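Local atomic coordinates of oxaloacetate acetyl hydrolase (Cryphonectria parasitica, PDB entry 3M0J), a protein that belongs to the phosphoenolpyruvate phosphomutase family of TIM-barrel proteins and binds a manganese ion and a difluorinated diacid beside the ends of its parallel strands. Residues A93-G98 / A118-E123; E123-T128 / R168-Q173; V164-T169 / V194-G199; W216-N221 / M239-M244. One frame throughout, in Å; residues are numbered along the deposited sequence.

Contact 1 of 4, residues A93-G98 / A118-E123; sequences ADMDTG and AGAHLE. With MN (manganese (II) ion), chain C; OAF (2,2-difluoro-3,3-dihydroxybutanedioic acid), chain B.
The metal site of this barrel lies where two neighbouring parallel strands, 91-94 and 119-122, run out into loops, and where Asp-94 crosses His-121. The CA of Asp-94 packs over one face of the imidazole, 3.8 Å from the centroid of the His-121 ring, a CH-pi contact displaced toward the rim. With its CG anti to the backbone N (chi1 -165°), Asp-94 sends OD2 to the manganese at 2.1 Å. It is the one protein ligand; O1 and O3 of 2,2-difluoro-3,3-dihydroxybutanedioic acid and three waters complete the six. A short carboxylate arm suits a direct ligand, whereas Glu-123, on a longer arm, reaches a metal-bound water with OE1 at 2.6 Å, a second-shell bond. Asp-96 holds another such water through OD1, and Tyr-99 OH hydrogen-bonds its OD2. Lys-129 bridges to both Asp-96 and Glu-123, and would offset charge where several carboxylates gather. The two strands belong to a beta-alpha-beta unit whose crossover is helix 102-114. Farther along, the backbones stay joined: Met-95 N donates to His-121 O at 3.1 Å and Glu-123 N to Asp-96 O at 2.9 Å. On the side toward helix 102-114, flexible Met-95 lays CG against Ala-120 CB at 3.7 Å and brings CE to Leu-122 CD1 at 4.0 Å, while a type II' turn from Met-95 to Gly-98 carries the chain onward.

Contact 2 of 4, residues E123-T128 / R168-Q173; sequences EDQILT and RTDALQ. With OAF (2,2-difluoro-3,3-dihydroxybutanedioic acid), chain B.
A buried polar contact joins the loop after strand 119-122 to the end of strand 164-169, with Asp-124 binding the backbone turn and Glu-123 lying over Arg-168. Asp-124 uses both carboxylate oxygens, each on its syn side: OD1 takes Asp-170 N at 2.8 Å in an almost straight bond (178°), and OD2 takes the hydroxyl OG1 of Thr-169 at 2.7 Å, which comes in tilted from the carboxylate plane. That hydroxyl also accepts from Ala-171 N, making an ST turn, so a threonine serves as donor and acceptor at once. Arg-183 adds a salt bridge to Asp-124 OD2. Alongside, the guanidinium of Arg-168 is gripped side-on by Asp-170, NE to OD2 at 2.8 Å and NH2 to OD1 at 2.9 Å, which fixes its rotation. Glu-123 points the same way as the arginine and sets OE1 over the centre of one guanidinium face, 3.4 Å from Arg-168 NE; this pairing is one of charge, since no N-H points at the oxygen. Lys-129 takes the other end of Glu-123, and Lys-137 pairs with Asp-170. The extended arginine chain presents its far nitrogens to 2,2-difluoro-3,3-dihydroxybutanedioic acid, NH1 to O3 at 2.7 Å and NH2 to O5 at 2.9 Å. Glu-123, Arg-168 and Asp-170 form a salt-bridge network at the C-terminal end of a barrel strand, where TIM barrels place their ligand sites.

Contact 3 of 4, residues V164-T169 / V194-G199; sequences VLIART and VGLLEG. With OAF (2,2-difluoro-3,3-dihydroxybutanedioic acid), chain B.
Extended torsions in Arg-168 and a bend in Glu-198 bring their flat ends together: the arginine leaves its strand with CG opposite the backbone N (chi1 167°), while the glutamate turns at chi2 (84°) to lie over the guanidinium. The two planes are 10° apart and stacked, Glu-198 CD sitting 3.4 Å above the guanidinium plane of Arg-168 and offset toward its rim. The result is a long, weak ion pair, charges only. Asn-221 donates to OE1 of Glu-198. The other carboxylate oxygen faces the 2,2-difluoro-3,3-dihydroxybutanedioic acid, though its exact place there is doubtful. Below this polar end, strands 164-169 and 194-197 run as parallel neighbours of the barrel. Their ladder includes Ala-167 N to Val-194 O and Leu-196 N to Ala-167 O, both 2.8 Å, then Thr-169 N to Leu-196 O at 2.9 Å; Glu-198 N carries the pattern one step past the strand by donating to Thr-169 O at 3.1 Å. On the face that also bears Arg-168, beta-branched Ile-166 and Val-194, with Leu-196, pack against each other over the sheet: Ile-166 CG1 meets Val-194 CB at 3.7 Å and its CG2 meets Leu-196 CB at 3.8 Å. Leu-196 also runs beside the aliphatic stem of Arg-168, CD2 to CD at 3.9 Å. Leu-219 of strand 219-222 packs on this apolar group, whereas Ala-167 and Thr-169 turn to the other face, toward helix 177-189.

Contact 4 of 4, residues W216-N221 / M239-M244; sequences WPLLLN and MGFRIM. With OAF (2,2-difluoro-3,3-dihydroxybutanedioic acid), chain B.
Tight packing centres on Phe-241, whose ring is covered on one face by Leu-220, while the side at Pro-217 and Arg-242 is partly exposed and thinner. Leu-220 CB stands 3.7 Å from the centroid of the Phe-241 ring, 12° off its normal, a CH-pi contact over the face; Leu-218 CB touches CD1 of Phe-241, also at 3.7 Å. A flat ring suits this place because it serves two leucines at once, and Val-210 of helix 203-213 packs against it as well. Farther along, Leu-220 CD2 meets the CE of the extended Met-244 at 3.6 Å, and on the opposite face of the sheet Leu-219 CD1 rests on Ile-243 CG2. These strands, 219-222 and 243-246, are parallel neighbours joined through helix 233-239 in a beta-alpha-beta unit; Leu-220 N donates to Ile-243 O at 2.9 Å, and Arg-242 N to Leu-218 O at 3.0 Å. Gly-240, just past that helix, has positive phi in a Schellman motif. On the partly exposed side, a water links Leu-218 N to Gly-240 O. Pro-217 CB meets Arg-242 CG at 3.7 Å; the arginine then bends away (chi2 -60°), and its guanidinium hydrogen-bonds backbone oxygens of Leu-19, Leu-20 and Glu-25.

From the N terminus, contact 1 closes first, joining strand 91-94 to strand 119-122 across helix 102-114. Contact 2 opens on its last residue, Glu-123, and closes a longer loop, which contains helix 142-158, at the end of strand 164-169. Contact 3 starts on that strand before contact 2 has closed, so the two overlap through Arg-168 and Thr-169; it ends at strand 194-197. Contact 4 follows in series, closing the unit 219-222 to 243-246. None nests within another. Backbone bonds connect contact 1 to contact 3, and Gly-195 with Leu-219 connects contact 3 to contact 4, tying together strands whose C-terminal ends meet the bound ligand that all four touch.

Contact 1 of 4, residues A93-G98 / A118-E123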
# COMPACT_ATOMS: atom_id res chain seq x y z
N ALA A 93 -15.54 10.58 -6.01
CA ALA A 93 -14.64 9.55 -6.56
C ALA A 93 -15.40 8.41 -7.24
O ALA A 93 -16.40 7.93 -6.74
CB ALA A 93 -13.72 8.98 -5.44
N ASP A 94 -14.90 7.99 -8.39
CA ASP A 94 -15.35 6.77 -9.05
C ASP A 94 -15.26 5.62 -8.05
O ASP A 94 -14.37 5.55 -7.35
CB ASP A 94 -14.38 6.50 -10.19
CG ASP A 94 -14.87 5.50 -11.19
OD1 ASP A 94 -15.84 4.76 -10.90
OD2 ASP A 94 -14.26 5.46 -12.28
N MET A 95 -16.21 4.76 -7.93
CA MET A 95 -16.12 3.57 -7.13
C MET A 95 -16.52 2.38 -8.00
O MET A 95 -16.79 1.29 -7.51
CB MET A 95 -16.87 3.57 -5.79
CG MET A 95 -18.41 3.70 -5.89
SD MET A 95 -19.24 3.43 -4.29
CE MET A 95 -19.06 1.67 -4.13
N ASP A 96 -16.56 2.61 -9.31
CA ASP A 96 -16.75 1.52 -10.25
C ASP A 96 -17.96 0.70 -9.87
O ASP A 96 -19.04 1.25 -9.68
CB ASP A 96 -15.47 0.67 -10.35
CG ASP A 96 -14.32 1.44 -10.98
OD1 ASP A 96 -14.33 1.59 -12.22
OD2 ASP A 96 -13.40 1.87 -10.25
N THR A 97 -17.78 -0.61 -9.75
CA THR A 97 -18.85 -1.54 -9.40
C THR A 97 -18.95 -1.80 -7.91
O THR A 97 -19.83 -2.55 -7.48
CB THR A 97 -18.55 -2.90 -10.02
OG1 THR A 97 -17.21 -3.26 -9.65
CG2 THR A 97 -18.60 -2.79 -11.53
N GLY A 98 -18.06 -1.20 -7.13
CA GLY A 98 -17.94 -1.55 -5.72
C GLY A 98 -16.93 -2.66 -5.44
O GLY A 98 -16.71 -3.02 -4.29
N ALA A 118 -16.33 12.78 -0.53
CA ALA A 118 -17.62 13.45 -0.43
C ALA A 118 -18.76 12.66 -1.05
O ALA A 118 -19.91 12.76 -0.61
CB ALA A 118 -17.54 14.83 -1.09
N GLY A 119 -18.44 11.91 -2.10
CA GLY A 119 -19.42 11.11 -2.79
C GLY A 119 -18.74 10.20 -3.79
O GLY A 119 -17.52 10.28 -3.98
N ALA A 120 -19.52 9.34 -4.44
CA ALA A 120 -18.96 8.38 -5.38
C ALA A 120 -20.03 7.86 -6.31
O ALA A 120 -21.21 7.80 -5.93
CB ALA A 120 -18.30 7.21 -4.63
N HIS A 121 -19.63 7.50 -7.52
CA HIS A 121 -20.56 6.88 -8.47
C HIS A 121 -20.36 5.37 -8.57
O HIS A 121 -19.23 4.87 -8.64
CB HIS A 121 -20.58 7.57 -9.84
CG HIS A 121 -19.29 7.53 -10.61
ND1 HIS A 121 -18.84 6.40 -11.25
CD2 HIS A 121 -18.41 8.52 -10.90
CE1 HIS A 121 -17.72 6.70 -11.91
NE2 HIS A 121 -17.44 7.96 -11.71
N LEU A 122 -21.49 4.66 -8.52
CA LEU A 122 -21.52 3.20 -8.44
C LEU A 122 -22.37 2.71 -9.61
O LEU A 122 -23.51 3.15 -9.76
CB LEU A 122 -22.13 2.79 -7.09
CG LEU A 122 -22.57 1.34 -6.86
CD1 LEU A 122 -21.40 0.41 -7.09
CD2 LEU A 122 -23.11 1.21 -5.45
N GLU A 123 -21.81 1.82 -10.43
CA GLU A 123 -22.41 1.44 -11.70
C GLU A 123 -22.95 0.01 -11.73
O GLU A 123 -22.77 -0.77 -10.78
CB GLU A 123 -21.42 1.65 -12.85
CG GLU A 123 -20.21 0.75 -12.77
CD GLU A 123 -18.99 1.32 -13.50
OE1 GLU A 123 -18.72 2.53 -13.34
OE2 GLU A 123 -18.30 0.56 -14.21
MN MN C . -14.61 4.82 -14.25
O2 OAF B . -13.18 8.56 -15.49
C1 OAF B . -13.79 7.55 -15.32
O1 OAF B . -13.17 6.45 -14.74
C2 OAF B . -15.18 7.36 -15.92
O4 OAF B . -15.94 8.55 -15.78
O3 OAF B . -15.85 6.34 -15.24
C3 OAF B . -14.96 7.01 -17.41
F1 OAF B . -14.68 8.15 -18.12
F2 OAF B . -13.92 6.13 -17.59
C4 OAF B . -16.21 6.33 -17.95
O5 OAF B . -16.31 5.14 -17.92
O6 OAF B . -17.13 7.13 -18.62
O HOH W 1 -16.43 3.79 -13.41
O HOH W 2 -19.43 3.76 -11.22
O HOH W 3 -13.07 3.39 -13.81
O HOH W 4 -14.78 3.59 -16.09

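Contact 2 of 4, residues E123-T128 / R168-Q173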
# COMPACT_ATOMS: atom_id res chain seq x y z
N GLU A 123 -21.81 1.82 -10.43
CA GLU A 123 -22.41 1.44 -11.70
C GLU A 123 -22.95 0.01 -11.73
O GLU A 123 -22.77 -0.77 -10.78
CB GLU A 123 -21.42 1.65 -12.85
CG GLU A 123 -20.21 0.75 -12.77
CD GLU A 123 -18.99 1.32 -13.50
OE1 GLU A 123 -18.72 2.53 -13.34
OE2 GLU A 123 -18.30 0.56 -14.21
N ASP A 124 -23.66 -0.30 -12.81
CA ASP A 124 -24.29 -1.59 -13.00
C ASP A 124 -23.54 -2.49 -13.98
O ASP A 124 -24.09 -3.48 -14.45
CB ASP A 124 -25.74 -1.41 -13.45
CG ASP A 124 -25.86 -0.60 -14.71
OD1 ASP A 124 -24.83 -0.05 -15.18
OD2 ASP A 124 -26.98 -0.51 -15.25
N GLN A 125 -22.28 -2.17 -14.28
CA GLN A 125 -21.48 -3.04 -15.14
C GLN A 125 -21.21 -4.39 -14.48
O GLN A 125 -21.21 -4.50 -13.24
CB GLN A 125 -20.17 -2.36 -15.53
CG GLN A 125 -20.35 -1.16 -16.45
CD GLN A 125 -19.07 -0.76 -17.15
OE1 GLN A 125 -18.69 0.42 -17.16
NE2 GLN A 125 -18.39 -1.73 -17.72
N ILE A 126 -20.98 -5.42 -15.29
CA ILE A 126 -20.49 -6.67 -14.72
C ILE A 126 -19.13 -6.40 -14.08
O ILE A 126 -18.46 -5.43 -14.42
CB ILE A 126 -20.37 -7.78 -15.78
CG1 ILE A 126 -19.37 -7.36 -16.86
CG2 ILE A 126 -21.75 -8.06 -16.40
CD1 ILE A 126 -19.00 -8.49 -17.79
N LEU A 127 -18.75 -7.24 -13.12
CA LEU A 127 -17.54 -7.00 -12.36
C LEU A 127 -16.30 -6.86 -13.23
O LEU A 127 -15.42 -6.05 -12.94
CB LEU A 127 -17.33 -8.10 -11.33
CG LEU A 127 -18.25 -8.06 -10.12
CD1 LEU A 127 -17.98 -9.26 -9.21
CD2 LEU A 127 -18.07 -6.76 -9.35
N THR A 128 -16.22 -7.65 -14.29
CA THR A 128 -15.15 -7.48 -15.26
C THR A 128 -15.53 -6.33 -16.20
O THR A 128 -15.82 -6.54 -17.38
CB THR A 128 -14.89 -8.78 -16.03
OG1 THR A 128 -16.12 -9.25 -16.61
CG2 THR A 128 -14.37 -9.85 -15.08
N ARG A 168 -24.92 5.21 -11.15
CA ARG A 168 -24.57 5.27 -12.55
C ARG A 168 -25.13 4.05 -13.26
O ARG A 168 -25.02 2.93 -12.76
CB ARG A 168 -23.05 5.30 -12.70
CG ARG A 168 -22.58 5.04 -14.12
CD ARG A 168 -21.06 5.27 -14.25
NE ARG A 168 -20.52 4.58 -15.42
CZ ARG A 168 -19.29 4.78 -15.90
NH1 ARG A 168 -18.49 5.70 -15.35
NH2 ARG A 168 -18.87 4.07 -16.94
N THR A 169 -25.71 4.26 -14.44
CA THR A 169 -26.08 3.14 -15.29
C THR A 169 -25.37 3.19 -16.63
O THR A 169 -25.37 4.21 -17.32
CB THR A 169 -27.61 2.99 -15.52
OG1 THR A 169 -27.85 1.85 -16.34
CG2 THR A 169 -28.18 4.23 -16.21
N ASP A 170 -24.76 2.06 -16.96
CA ASP A 170 -24.07 1.84 -18.23
C ASP A 170 -24.95 1.07 -19.21
O ASP A 170 -24.45 0.52 -20.19
CB ASP A 170 -22.80 1.06 -17.94
CG ASP A 170 -21.70 1.96 -17.43
OD1 ASP A 170 -21.08 2.63 -18.26
OD2 ASP A 170 -21.49 2.03 -16.21
N ALA A 171 -26.25 1.04 -18.94
CA ALA A 171 -27.17 0.17 -19.68
C ALA A 171 -27.56 0.68 -21.06
O ALA A 171 -28.11 -0.06 -21.87
CB ALA A 171 -28.42 -0.09 -18.86
N LEU A 172 -27.26 1.95 -21.36
CA LEU A 172 -27.70 2.52 -22.63
C LEU A 172 -27.16 1.70 -23.80
O LEU A 172 -27.91 1.30 -24.69
CB LEU A 172 -27.29 3.99 -22.74
CG LEU A 172 -27.79 4.71 -24.00
CD1 LEU A 172 -29.30 4.62 -24.09
CD2 LEU A 172 -27.33 6.16 -24.03
N GLN A 173 -25.85 1.45 -23.79
CA GLN A 173 -25.20 0.77 -24.91
C GLN A 173 -25.91 -0.53 -25.30
O GLN A 173 -26.13 -0.78 -26.48
CB GLN A 173 -23.72 0.49 -24.59
CG GLN A 173 -22.90 -0.03 -25.78
CD GLN A 173 -21.46 -0.34 -25.39
OE1 GLN A 173 -20.66 0.57 -25.15
NE2 GLN A 173 -21.13 -1.62 -25.30
O2 OAF B . -13.18 8.56 -15.49
C1 OAF B . -13.79 7.55 -15.32
O1 OAF B . -13.17 6.45 -14.74
C2 OAF B . -15.18 7.36 -15.92
O4 OAF B . -15.94 8.55 -15.78
O3 OAF B . -15.85 6.34 -15.24
C3 OAF B . -14.96 7.01 -17.41
F1 OAF B . -14.68 8.15 -18.12
F2 OAF B . -13.92 6.13 -17.59
C4 OAF B . -16.21 6.33 -17.95
O5 OAF B . -16.31 5.14 -17.92
O6 OAF B . -17.13 7.13 -18.62

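Contact 3 of 4, residues V164-T169 / V194-G199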
# COMPACT_ATOMS: atom_id res chain seq x y z
N VAL A 164 -22.53 11.47 -0.70
CA VAL A 164 -23.44 11.60 -1.82
C VAL A 164 -23.26 10.41 -2.76
O VAL A 164 -22.22 10.28 -3.42
CB VAL A 164 -23.17 12.93 -2.57
CG1 VAL A 164 -24.00 13.02 -3.85
CG2 VAL A 164 -23.46 14.13 -1.63
N LEU A 165 -24.25 9.52 -2.79
CA LEU A 165 -24.15 8.32 -3.61
C LEU A 165 -24.77 8.57 -4.98
O LEU A 165 -25.96 8.91 -5.06
CB LEU A 165 -24.81 7.11 -2.93
CG LEU A 165 -24.74 5.84 -3.80
CD1 LEU A 165 -23.29 5.36 -3.98
CD2 LEU A 165 -25.61 4.72 -3.25
N ILE A 166 -23.97 8.42 -6.03
CA ILE A 166 -24.42 8.63 -7.39
C ILE A 166 -24.62 7.27 -8.05
O ILE A 166 -23.68 6.48 -8.13
CB ILE A 166 -23.38 9.45 -8.20
CG1 ILE A 166 -23.18 10.83 -7.57
CG2 ILE A 166 -23.81 9.59 -9.66
CD1 ILE A 166 -21.72 11.31 -7.55
N ALA A 167 -25.85 7.01 -8.48
CA ALA A 167 -26.17 5.77 -9.17
C ALA A 167 -25.91 5.94 -10.65
O ALA A 167 -26.59 6.71 -11.33
CB ALA A 167 -27.64 5.39 -8.93
N ARG A 168 -24.92 5.21 -11.15
CA ARG A 168 -24.57 5.27 -12.55
C ARG A 168 -25.13 4.05 -13.26
O ARG A 168 -25.02 2.93 -12.76
CB ARG A 168 -23.05 5.30 -12.70
CG ARG A 168 -22.58 5.04 -14.12
CD ARG A 168 -21.06 5.27 -14.25
NE ARG A 168 -20.52 4.58 -15.42
CZ ARG A 168 -19.29 4.78 -15.90
NH1 ARG A 168 -18.49 5.70 -15.35
NH2 ARG A 168 -18.87 4.07 -16.94
N THR A 169 -25.71 4.26 -14.44
CA THR A 169 -26.08 3.14 -15.29
C THR A 169 -25.37 3.19 -16.63
O THR A 169 -25.37 4.21 -17.32
CB THR A 169 -27.61 2.99 -15.52
OG1 THR A 169 -27.85 1.85 -16.34
CG2 THR A 169 -28.18 4.23 -16.21
N VAL A 194 -28.12 10.97 -6.46
CA VAL A 194 -27.95 11.59 -7.76
C VAL A 194 -27.89 10.44 -8.78
O VAL A 194 -27.43 9.35 -8.44
CB VAL A 194 -26.59 12.35 -7.83
CG1 VAL A 194 -26.36 12.98 -9.21
CG2 VAL A 194 -26.49 13.40 -6.70
N GLY A 195 -28.34 10.69 -10.00
CA GLY A 195 -28.29 9.67 -11.03
C GLY A 195 -27.30 10.07 -12.10
O GLY A 195 -27.08 11.26 -12.33
N LEU A 196 -26.68 9.08 -12.74
CA LEU A 196 -25.76 9.33 -13.83
C LEU A 196 -26.08 8.36 -14.95
O LEU A 196 -25.84 7.16 -14.83
CB LEU A 196 -24.31 9.16 -13.36
CG LEU A 196 -23.17 8.96 -14.37
CD1 LEU A 196 -23.21 9.87 -15.58
CD2 LEU A 196 -21.84 9.05 -13.63
N LEU A 197 -26.67 8.88 -16.03
CA LEU A 197 -26.87 8.08 -17.23
C LEU A 197 -25.61 8.24 -18.07
O LEU A 197 -25.34 9.33 -18.58
CB LEU A 197 -28.14 8.51 -17.99
CG LEU A 197 -28.74 7.50 -18.99
CD1 LEU A 197 -30.15 7.89 -19.42
CD2 LEU A 197 -27.84 7.31 -20.22
N GLU A 198 -24.84 7.17 -18.19
CA GLU A 198 -23.52 7.22 -18.82
C GLU A 198 -23.64 7.19 -20.35
O GLU A 198 -24.46 6.45 -20.91
CB GLU A 198 -22.66 6.05 -18.34
CG GLU A 198 -21.44 5.78 -19.18
CD GLU A 198 -20.25 6.63 -18.81
OE1 GLU A 198 -20.39 7.55 -17.95
OE2 GLU A 198 -19.16 6.39 -19.38
N GLY A 199 -22.81 7.99 -21.00
CA GLY A 199 -22.65 7.92 -22.45
C GLY A 199 -23.86 8.27 -23.28
O GLY A 199 -24.27 7.48 -24.14
O2 OAF B . -13.18 8.56 -15.49
C1 OAF B . -13.79 7.55 -15.32
O1 OAF B . -13.17 6.45 -14.74
C2 OAF B . -15.18 7.36 -15.92
O4 OAF B . -15.94 8.55 -15.78
O3 OAF B . -15.85 6.34 -15.24
C3 OAF B . -14.96 7.01 -17.41
F1 OAF B . -14.68 8.15 -18.12
F2 OAF B . -13.92 6.13 -17.59
C4 OAF B . -16.21 6.33 -17.95
O5 OAF B . -16.31 5.14 -17.92
O6 OAF B . -17.13 7.13 -18.62
O HOH W 5 -25.61 4.24 -20.02

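Contact 4 of 4, residues W216-N221 / M239-M244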
# COMPACT_ATOMS: atom_id res chain seq x y z
N TRP A 216 -35.17 14.90 -9.08
CA TRP A 216 -34.00 14.15 -8.62
C TRP A 216 -32.81 14.57 -9.47
O TRP A 216 -32.88 14.55 -10.70
CB TRP A 216 -34.26 12.65 -8.74
CG TRP A 216 -33.26 11.76 -8.05
CD1 TRP A 216 -32.93 11.77 -6.72
CD2 TRP A 216 -32.51 10.69 -8.64
NE1 TRP A 216 -31.99 10.80 -6.46
CE2 TRP A 216 -31.73 10.12 -7.61
CE3 TRP A 216 -32.41 10.18 -9.93
CZ2 TRP A 216 -30.86 9.03 -7.85
CZ3 TRP A 216 -31.56 9.11 -10.16
CH2 TRP A 216 -30.80 8.55 -9.13
N PRO A 217 -31.70 14.99 -8.83
CA PRO A 217 -30.57 15.56 -9.58
C PRO A 217 -29.82 14.53 -10.41
O PRO A 217 -29.67 13.38 -9.99
CB PRO A 217 -29.63 16.11 -8.50
CG PRO A 217 -30.20 15.72 -7.19
CD PRO A 217 -31.44 14.89 -7.38
N LEU A 218 -29.36 14.96 -11.58
CA LEU A 218 -28.50 14.14 -12.42
C LEU A 218 -27.09 14.71 -12.53
O LEU A 218 -26.87 15.91 -12.38
CB LEU A 218 -29.07 14.01 -13.84
CG LEU A 218 -30.41 13.30 -14.03
CD1 LEU A 218 -30.57 12.94 -15.49
CD2 LEU A 218 -30.46 12.04 -13.17
N LEU A 219 -26.16 13.83 -12.84
CA LEU A 219 -24.77 14.21 -13.07
C LEU A 219 -24.42 13.85 -14.50
O LEU A 219 -24.74 12.76 -14.96
CB LEU A 219 -23.89 13.43 -12.09
CG LEU A 219 -22.37 13.59 -12.18
CD1 LEU A 219 -21.77 13.17 -10.84
CD2 LEU A 219 -21.76 12.79 -13.32
N LEU A 220 -23.81 14.78 -15.22
CA LEU A 220 -23.42 14.54 -16.59
C LEU A 220 -21.94 14.22 -16.63
O LEU A 220 -21.14 14.98 -16.11
CB LEU A 220 -23.67 15.81 -17.40
CG LEU A 220 -23.16 15.81 -18.84
CD1 LEU A 220 -23.88 14.70 -19.64
CD2 LEU A 220 -23.42 17.18 -19.43
N ASN A 221 -21.57 13.09 -17.24
CA ASN A 221 -20.17 12.72 -17.35
C ASN A 221 -19.60 13.08 -18.73
O ASN A 221 -19.83 12.39 -19.73
CB ASN A 221 -19.97 11.24 -17.08
CG ASN A 221 -18.53 10.79 -17.30
OD1 ASN A 221 -17.61 11.60 -17.24
ND2 ASN A 221 -18.34 9.51 -17.58
N MET A 239 -29.74 22.48 -19.42
CA MET A 239 -30.46 21.20 -19.49
C MET A 239 -30.99 20.79 -18.13
O MET A 239 -31.91 19.98 -18.03
CB MET A 239 -29.55 20.10 -20.04
CG MET A 239 -29.37 20.15 -21.54
SD MET A 239 -28.18 18.92 -22.07
CE MET A 239 -28.50 18.91 -23.83
N GLY A 240 -30.43 21.36 -17.07
CA GLY A 240 -30.90 21.07 -15.73
C GLY A 240 -30.04 20.11 -14.94
O GLY A 240 -30.44 19.67 -13.86
N PHE A 241 -28.88 19.74 -15.47
CA PHE A 241 -27.94 18.93 -14.71
C PHE A 241 -27.49 19.67 -13.44
O PHE A 241 -27.43 20.90 -13.42
CB PHE A 241 -26.73 18.54 -15.58
CG PHE A 241 -27.04 17.45 -16.58
CD1 PHE A 241 -27.15 16.12 -16.17
CD2 PHE A 241 -27.26 17.77 -17.92
CE1 PHE A 241 -27.44 15.12 -17.10
CE2 PHE A 241 -27.55 16.77 -18.85
CZ PHE A 241 -27.66 15.45 -18.44
N ARG A 242 -27.20 18.92 -12.37
CA ARG A 242 -26.77 19.54 -11.12
C ARG A 242 -25.28 19.35 -10.88
O ARG A 242 -24.65 20.13 -10.15
CB ARG A 242 -27.57 19.00 -9.92
CG ARG A 242 -29.03 19.47 -9.90
CD ARG A 242 -29.12 21.00 -9.83
NE ARG A 242 -28.04 21.60 -9.04
CZ ARG A 242 -28.04 21.68 -7.71
NH1 ARG A 242 -29.08 21.22 -7.02
NH2 ARG A 242 -27.01 22.23 -7.08
N ILE A 243 -24.71 18.30 -11.47
CA ILE A 243 -23.27 18.08 -11.37
C ILE A 243 -22.76 17.74 -12.75
O ILE A 243 -23.45 17.09 -13.55
CB ILE A 243 -22.93 16.91 -10.41
CG1 ILE A 243 -23.58 17.11 -9.04
CG2 ILE A 243 -21.41 16.79 -10.25
CD1 ILE A 243 -23.44 15.90 -8.13
N MET A 244 -21.55 18.19 -13.06
CA MET A 244 -20.93 17.81 -14.32
C MET A 244 -19.47 17.49 -14.05
O MET A 244 -18.73 18.33 -13.52
CB MET A 244 -21.06 18.95 -15.34
CG MET A 244 -20.50 18.63 -16.72
SD MET A 244 -20.92 19.95 -17.88
CE MET A 244 -20.40 19.21 -19.42
O2 OAF B . -13.18 8.56 -15.49
C1 OAF B . -13.79 7.55 -15.32
O1 OAF B . -13.17 6.45 -14.74
C2 OAF B . -15.18 7.36 -15.92
O4 OAF B . -15.94 8.55 -15.78
O3 OAF B . -15.85 6.34 -15.24
C3 OAF B . -14.96 7.01 -17.41
F1 OAF B . -14.68 8.15 -18.12
F2 OAF B . -13.92 6.13 -17.59
C4 OAF B . -16.21 6.33 -17.95
O5 OAF B . -16.31 5.14 -17.92
O6 OAF B . -17.13 7.13 -18.62
O HOH W 6 -30.68 17.13 -12.77